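Local coordinates for annexin A8 (Homo sapiens, PDB 1W3W), which acts as an anticoagulant of the annexin family that binds calcium and phospholipid and indirectly inhibits the thromboplastin-specific complex of blood coagulation, at residues L90-P94 and Y95-A99; S234-G238 and S239-A243. All coordinates share one frame; numbering follows the deposited sequence.

Both contacts are short loops between successive helices, and each closes on the first turn of the second helix. Contact 1 joins helix 81-91 to helix 96-107, at the passage between the predicted first and second annexin repeats; contact 2 joins helix 228-235 to helix 238-252 within the predicted third. Both are partly buried, but the centre of contact 1 lies about 11 Å from the centre of the chain and that of contact 2 about 19 Å, on opposite sides of it, their own centres about 29 Å apart. Prolines and aromatic rings, with a glutamate at the helix start, shape contact 1. Contact 2 is leaner: backbone bonds, a glycine, and a threonine crossed by a glutamate.

Contact 1: L90-P94 and Y95-A99; sequences LMYPP and YRYEA
P94 CB sits over one face of the Y95 ring, 4.1 Å from the centroid and only 4° off the ring normal, a CH-pi contact between neighbours. Y95 CG lies beside its own backbone N and anti to the carbonyl carbon (chi1 -43°), which folds the ring back against the proline; its side chain also packs on E130 and I131 of helix 125-139. Cut back to an alanine, Y95 would probably leave P94 CB without its aromatic partner and open a gap beside that helix. The Y92 and Y97 rings do not stack: Y92 CB meets Y97 CB at 3.7 Å, and the Y92 ring meets the Y97 backbone obliquely. Y97 N gives a hydrogen bond to P93 O at 3.0 Å, while R96 N makes a weak one to P94 O at 2.9 Å, closing a classic gamma turn about Y95. The E98 chain bends beyond CG and brings OE2 to Y95 N at 2.9 Å, met on the syn side and 24° out of the carboxylate plane; its OE1 pairs with R123. Glutamate at N3 gripping the N-cap amide is one half of a capping box, here starting helix 96-107 after the Pro-Pro passage where the predicted first annexin repeat gives way to the second.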
ATOM      1  N   LEU A  90      -0.990   8.230  10.579  1.00 13.27           N
ATOM      2  CA  LEU A  90      -1.815   7.454  11.511  1.00 13.75           C
ATOM      3  C   LEU A  90      -3.182   8.055  11.738  1.00 12.90           C
ATOM      4  O   LEU A  90      -4.114   7.356  12.095  1.00 12.67           O
ATOM      5  CB  LEU A  90      -1.092   7.320  12.870  1.00 13.87           C
ATOM      6  CG  LEU A  90       0.111   6.393  12.856  1.00 14.90           C
ATOM      7  CD1 LEU A  90       0.887   6.501  14.173  1.00 16.28           C
ATOM      8  CD2 LEU A  90      -0.322   4.953  12.610  1.00 16.28           C
ATOM      9  N   MET A  91      -3.290   9.361  11.533  1.00 13.49           N
ATOM     10  CA  MET A  91      -4.537  10.107  11.765  1.00 13.68           C
ATOM     11  C   MET A  91      -5.549  10.036  10.634  1.00 14.40           C
ATOM     12  O   MET A  91      -6.723  10.368  10.831  1.00 14.86           O
ATOM     13  CB  MET A  91      -4.230  11.580  12.059  1.00 13.30           C
ATOM     14  CG  MET A  91      -3.513  11.830  13.364  1.00 13.60           C
ATOM     15  SD  MET A  91      -4.301  11.069  14.823  1.00 14.98           S
ATOM     16  CE  MET A  91      -5.866  11.741  14.758  1.00 15.56           C
ATOM     17  N   TYR A  92      -5.118   9.612   9.452  1.00 15.19           N
ATOM     18  CA  TYR A  92      -6.042   9.449   8.341  1.00 15.52           C
ATOM     19  C   TYR A  92      -6.864   8.174   8.497  1.00 15.30           C
ATOM     20  O   TYR A  92      -6.321   7.103   8.785  1.00 14.28           O
ATOM     21  CB  TYR A  92      -5.301   9.435   6.988  1.00 16.20           C
ATOM     22  CG  TYR A  92      -5.015  10.822   6.474  1.00 18.36           C
ATOM     23  CD1 TYR A  92      -3.954  11.556   6.973  1.00 21.43           C
ATOM     24  CD2 TYR A  92      -5.813  11.408   5.506  1.00 21.50           C
ATOM     25  CE1 TYR A  92      -3.692  12.844   6.525  1.00 23.29           C
ATOM     26  CE2 TYR A  92      -5.558  12.696   5.042  1.00 23.31           C
ATOM     27  CZ  TYR A  92      -4.500  13.409   5.565  1.00 24.68           C
ATOM     28  OH  TYR A  92      -4.235  14.690   5.136  1.00 28.64           O
ATOM     29  N   PRO A  93      -8.171   8.265   8.277  1.00 15.48           N
ATOM     30  CA  PRO A  93      -8.977   7.047   8.189  1.00 15.93           C
ATOM     31  C   PRO A  93      -8.500   6.194   7.006  1.00 15.57           C
ATOM     32  O   PRO A  93      -7.923   6.725   6.045  1.00 14.92           O
ATOM     33  CB  PRO A  93     -10.406   7.564   7.950  1.00 16.08           C
ATOM     34  CG  PRO A  93     -10.383   9.011   8.254  1.00 17.00           C
ATOM     35  CD  PRO A  93      -8.973   9.486   8.071  1.00 16.17           C
ATOM     36  N   PRO A  94      -8.738   4.896   7.053  1.00 15.99           N
ATOM     37  CA  PRO A  94      -8.494   4.048   5.886  1.00 16.27           C
ATOM     38  C   PRO A  94      -9.237   4.570   4.638  1.00 16.12           C
ATOM     39  O   PRO A  94     -10.289   5.204   4.763  1.00 15.15           O
ATOM     40  CB  PRO A  94      -9.043   2.683   6.313  1.00 16.82           C
ATOM     41  CG  PRO A  94      -9.665   2.866   7.602  1.00 17.53           C
ATOM     42  CD  PRO A  94      -9.257   4.140   8.198  1.00 16.39           C
ATOM     43  N   TYR A  95      -8.649   4.338   3.467  1.00 15.67           N
ATOM     44  CA  TYR A  95      -9.199   4.732   2.166  1.00 15.57           C
ATOM     45  C   TYR A  95      -8.958   6.194   1.867  1.00 15.65           C
ATOM     46  O   TYR A  95      -8.459   6.530   0.796  1.00 16.37           O
ATOM     47  CB  TYR A  95     -10.685   4.333   1.996  1.00 15.41           C
ATOM     48  CG  TYR A  95     -10.951   2.934   2.495  1.00 16.22           C
ATOM     49  CD1 TYR A  95     -10.083   1.891   2.175  1.00 15.31           C
ATOM     50  CD2 TYR A  95     -12.027   2.663   3.339  1.00 18.12           C
ATOM     51  CE1 TYR A  95     -10.287   0.617   2.659  1.00 18.80           C
ATOM     52  CE2 TYR A  95     -12.235   1.387   3.828  1.00 18.48           C
ATOM     53  CZ  TYR A  95     -11.363   0.373   3.486  1.00 19.62           C
ATOM     54  OH  TYR A  95     -11.564  -0.894   3.969  1.00 23.20           O
ATOM     55  N   ARG A  96      -9.285   7.065   2.798  1.00 15.86           N
ATOM     56  CA  ARG A  96      -8.847   8.446   2.712  1.00 16.28           C
ATOM     57  C   ARG A  96      -7.333   8.554   2.751  1.00 15.36           C
ATOM     58  O   ARG A  96      -6.770   9.397   2.060  1.00 15.87           O
ATOM     59  CB  ARG A  96      -9.473   9.287   3.826  1.00 17.12           C
ATOM     60  CG  ARG A  96     -10.971   9.396   3.681  1.00 21.46           C
ATOM     61  CD  ARG A  96     -11.614  10.520   4.477  1.00 27.47           C
ATOM     62  NE  ARG A  96     -10.867  11.771   4.324  1.00 31.66           N
ATOM     63  CZ  ARG A  96     -10.956  12.815   5.142  0.80 35.73           C
ATOM     64  NH1 ARG A  96     -11.777  12.797   6.191  0.80 36.87           N
ATOM     65  NH2 ARG A  96     -10.213  13.890   4.906  0.80 37.97           N
ATOM     66  N   TYR A  97      -6.668   7.679   3.507  1.00 14.37           N
ATOM     67  CA  TYR A  97      -5.210   7.671   3.555  1.00 13.92           C
ATOM     68  C   TYR A  97      -4.601   7.370   2.191  1.00 13.88           C
ATOM     69  O   TYR A  97      -3.734   8.103   1.712  1.00 14.20           O
ATOM     70  CB  TYR A  97      -4.702   6.640   4.564  1.00 13.91           C
ATOM     71  CG  TYR A  97      -3.200   6.583   4.638  1.00 13.50           C
ATOM     72  CD1 TYR A  97      -2.443   7.752   4.770  1.00 13.82           C
ATOM     73  CD2 TYR A  97      -2.527   5.370   4.592  1.00 13.32           C
ATOM     74  CE1 TYR A  97      -1.065   7.701   4.848  1.00 12.97           C
ATOM     75  CE2 TYR A  97      -1.150   5.316   4.683  1.00 14.56           C
ATOM     76  CZ  TYR A  97      -0.421   6.483   4.800  1.00 14.00           C
ATOM     77  OH  TYR A  97       0.956   6.425   4.876  1.00 13.37           O
ATOM     78  N   GLU A  98      -5.058   6.287   1.567  1.00 14.01           N
ATOM     79  CA  GLU A  98      -4.575   5.895   0.241  1.00 13.93           C
ATOM     80  C   GLU A  98      -4.875   6.962  -0.821  1.00 13.98           C
ATOM     81  O   GLU A  98      -4.049   7.229  -1.692  1.00 13.26           O
ATOM     82  CB  GLU A  98      -5.154   4.536  -0.180  1.00 14.08           C
ATOM     83  CG  GLU A  98      -4.531   3.359   0.551  1.00 14.47           C
ATOM     84  CD  GLU A  98      -5.286   2.963   1.807  1.00 14.73           C
ATOM     85  OE1 GLU A  98      -5.115   1.815   2.237  1.00 18.14           O
ATOM     86  OE2 GLU A  98      -6.050   3.776   2.370  1.00 13.91           O
ATOM     87  N   ALA A  99      -6.056   7.570  -0.739  1.00 14.58           N
ATOM     88  CA  ALA A  99      -6.410   8.681  -1.621  1.00 15.16           C
ATOM     89  C   ALA A  99      -5.422   9.843  -1.493  1.00 15.75           C
ATOM     90  O   ALA A  99      -5.037  10.436  -2.501  1.00 16.34           O
ATOM     91  CB  ALA A  99      -7.807   9.153  -1.341  1.00 15.31           C
TER

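Contact 2: S234-G238 and S239-A243; sequences SETHG and SLEEA
E241 reaches back along the loop and crosses T236 at a slant. CB touches T236 OG1 at 3.4 Å and also lies near G238 O. CG, anti to the backbone N (chi1 -176°), stays beside the same hydroxyl, 3.6 Å from T236 OG1. From there the chain is extended, so that CD passes T236 O and OE1 ends alongside H237 CA at 3.5 Å. T236 O is also near OE1, an approach that probably adds no attraction of its own.

T236 holds its OG1 between its backbone N and carbonyl carbon (chi1 62°), where the hydroxyl is hydrogen-bonded to I232 O in the helix it follows; its methyl CG2 is turned to L240 CD2 at 4.4 Å. L240 itself packs on Y154, and S239 OG is bonded to E113.

The backbone makes the firmer link. E242 N binds G238 O at 3.1 Å, nearly straight at 165° and in the carbonyl plane, whereas the bond from E241 N to H237 O is weak at 3.5 Å. These first i to i+4 bonds of helix 238-252 start in the tight turn after helix 228-235, in the predicted third annexin repeat and away from the calcium site; G238 enters with a positive phi.

No salt bridge joins the segments, so the turn depends on backbone bonds and van der Waals contact, and two glutamates in the helix's opening turns would probably interact favourably with its dipole.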
ATOM      1  N   SER A 234      11.835 -10.830 -18.989  1.00 27.02           N
ATOM      2  CA  SER A 234      12.561 -10.850 -20.258  1.00 28.56           C
ATOM      3  C   SER A 234      11.832 -10.065 -21.343  1.00 29.66           C
ATOM      4  O   SER A 234      12.475  -9.592 -22.274  1.00 30.34           O
ATOM      5  CB  SER A 234      12.834 -12.287 -20.721  1.00 28.87           C
ATOM      6  OG  SER A 234      11.668 -12.900 -21.212  1.00 29.67           O
ATOM      7  N   GLU A 235      10.515  -9.897 -21.210  1.00 30.66           N
ATOM      8  CA  GLU A 235       9.681  -9.292 -22.267  1.00 31.80           C
ATOM      9  C   GLU A 235       9.306  -7.824 -22.051  1.00 31.84           C
ATOM     10  O   GLU A 235       8.851  -7.161 -22.982  1.00 32.00           O
ATOM     11  CB  GLU A 235       8.390 -10.091 -22.450  1.00 32.24           C
ATOM     12  CG  GLU A 235       8.606 -11.423 -23.147  1.00 34.76           C
ATOM     13  CD  GLU A 235       7.489 -12.419 -22.892  1.00 39.02           C
ATOM     14  OE1 GLU A 235       6.377 -11.998 -22.508  1.00 42.50           O
ATOM     15  OE2 GLU A 235       7.723 -13.634 -23.087  1.00 42.23           O
ATOM     16  N   THR A 236       9.475  -7.316 -20.833  1.00 31.83           N
ATOM     17  CA  THR A 236       9.099  -5.934 -20.535  1.00 31.95           C
ATOM     18  C   THR A 236      10.190  -5.253 -19.730  1.00 31.83           C
ATOM     19  O   THR A 236      11.120  -5.894 -19.241  1.00 31.96           O
ATOM     20  CB  THR A 236       7.757  -5.875 -19.753  1.00 31.95           C
ATOM     21  OG1 THR A 236       7.898  -6.544 -18.491  1.00 31.89           O
ATOM     22  CG2 THR A 236       6.662  -6.657 -20.465  1.00 32.11           C
ATOM     23  N   HIS A 237      10.061  -3.941 -19.595  1.00 32.06           N
ATOM     24  CA  HIS A 237      10.988  -3.150 -18.787  1.00 32.49           C
ATOM     25  C   HIS A 237      10.286  -1.985 -18.087  1.00 31.23           C
ATOM     26  O   HIS A 237       9.139  -1.652 -18.396  1.00 31.30           O
ATOM     27  CB  HIS A 237      12.136  -2.619 -19.661  1.00 33.22           C
ATOM     28  CG  HIS A 237      11.675  -1.809 -20.836  1.00 36.51           C
ATOM     29  ND1 HIS A 237      11.078  -2.377 -21.942  1.00 40.71           N
ATOM     30  CD2 HIS A 237      11.718  -0.475 -21.075  1.00 39.46           C
ATOM     31  CE1 HIS A 237      10.766  -1.426 -22.809  1.00 42.16           C
ATOM     32  NE2 HIS A 237      11.143  -0.263 -22.306  1.00 41.03           N
ATOM     33  N   GLY A 238      10.990  -1.387 -17.135  1.00 30.39           N
ATOM     34  CA  GLY A 238      10.561  -0.149 -16.508  1.00 29.85           C
ATOM     35  C   GLY A 238       9.319  -0.287 -15.644  1.00 29.11           C
ATOM     36  O   GLY A 238       9.129  -1.284 -14.947  1.00 28.13           O
ATOM     37  N   SER A 239       8.473   0.731 -15.703  1.00 28.18           N
ATOM     38  CA  SER A 239       7.265   0.787 -14.892  1.00 27.73           C
ATOM     39  C   SER A 239       6.253  -0.290 -15.255  1.00 26.51           C
ATOM     40  O   SER A 239       5.600  -0.829 -14.371  1.00 25.55           O
ATOM     41  CB  SER A 239       6.621   2.166 -15.002  1.00 27.93           C
ATOM     42  OG  SER A 239       7.302   3.056 -14.139  1.00 30.67           O
ATOM     43  N   LEU A 240       6.114  -0.591 -16.546  1.00 25.34           N
ATOM     44  CA  LEU A 240       5.198  -1.643 -16.979  1.00 24.89           C
ATOM     45  C   LEU A 240       5.593  -2.996 -16.362  1.00 23.70           C
ATOM     46  O   LEU A 240       4.741  -3.719 -15.869  1.00 23.10           O
ATOM     47  CB  LEU A 240       5.129  -1.743 -18.514  1.00 25.13           C
ATOM     48  CG  LEU A 240       4.121  -2.778 -19.049  1.00 26.25           C
ATOM     49  CD1 LEU A 240       2.695  -2.385 -18.669  1.00 27.69           C
ATOM     50  CD2 LEU A 240       4.237  -2.958 -20.561  1.00 26.68           C
ATOM     51  N   GLU A 241       6.886  -3.305 -16.370  1.00 22.87           N
ATOM     52  CA  GLU A 241       7.414  -4.511 -15.730  1.00 22.21           C
ATOM     53  C   GLU A 241       7.076  -4.562 -14.235  1.00 21.42           C
ATOM     54  O   GLU A 241       6.588  -5.588 -13.733  1.00 20.04           O
ATOM     55  CB  GLU A 241       8.940  -4.608 -15.916  1.00 22.86           C
ATOM     56  CG  GLU A 241       9.560  -5.895 -15.356  1.00 24.53           C
ATOM     57  CD  GLU A 241      11.083  -5.879 -15.288  1.00 28.04           C
ATOM     58  OE1 GLU A 241      11.705  -4.948 -15.831  1.00 32.07           O
ATOM     59  OE2 GLU A 241      11.668  -6.802 -14.672  1.00 30.55           O
ATOM     60  N   GLU A 242       7.338  -3.456 -13.538  1.00 20.67           N
ATOM     61  CA  GLU A 242       7.043  -3.333 -12.106  1.00 20.51           C
ATOM     62  C   GLU A 242       5.573  -3.615 -11.833  1.00 19.15           C
ATOM     63  O   GLU A 242       5.241  -4.370 -10.916  1.00 19.85           O
ATOM     64  CB  GLU A 242       7.414  -1.930 -11.591  1.00 20.62           C
ATOM     65  CG  GLU A 242       7.407  -1.770 -10.067  1.00 23.03           C
ATOM     66  CD  GLU A 242       7.838  -0.370  -9.609  1.00 26.41           C
ATOM     67  OE1 GLU A 242       7.501   0.045  -8.472  1.00 27.27           O
ATOM     68  OE2 GLU A 242       8.509   0.332 -10.395  1.00 29.46           O
ATOM     69  N   ALA A 243       4.705  -3.036 -12.651  1.00 18.07           N
ATOM     70  CA  ALA A 243       3.262  -3.165 -12.497  1.00 17.72           C
ATOM     71  C   ALA A 243       2.798  -4.604 -12.698  1.00 17.69           C
ATOM     72  O   ALA A 243       2.020  -5.115 -11.890  1.00 17.02           O
ATOM     73  CB  ALA A 243       2.538  -2.241 -13.473  1.00 18.30           C
TER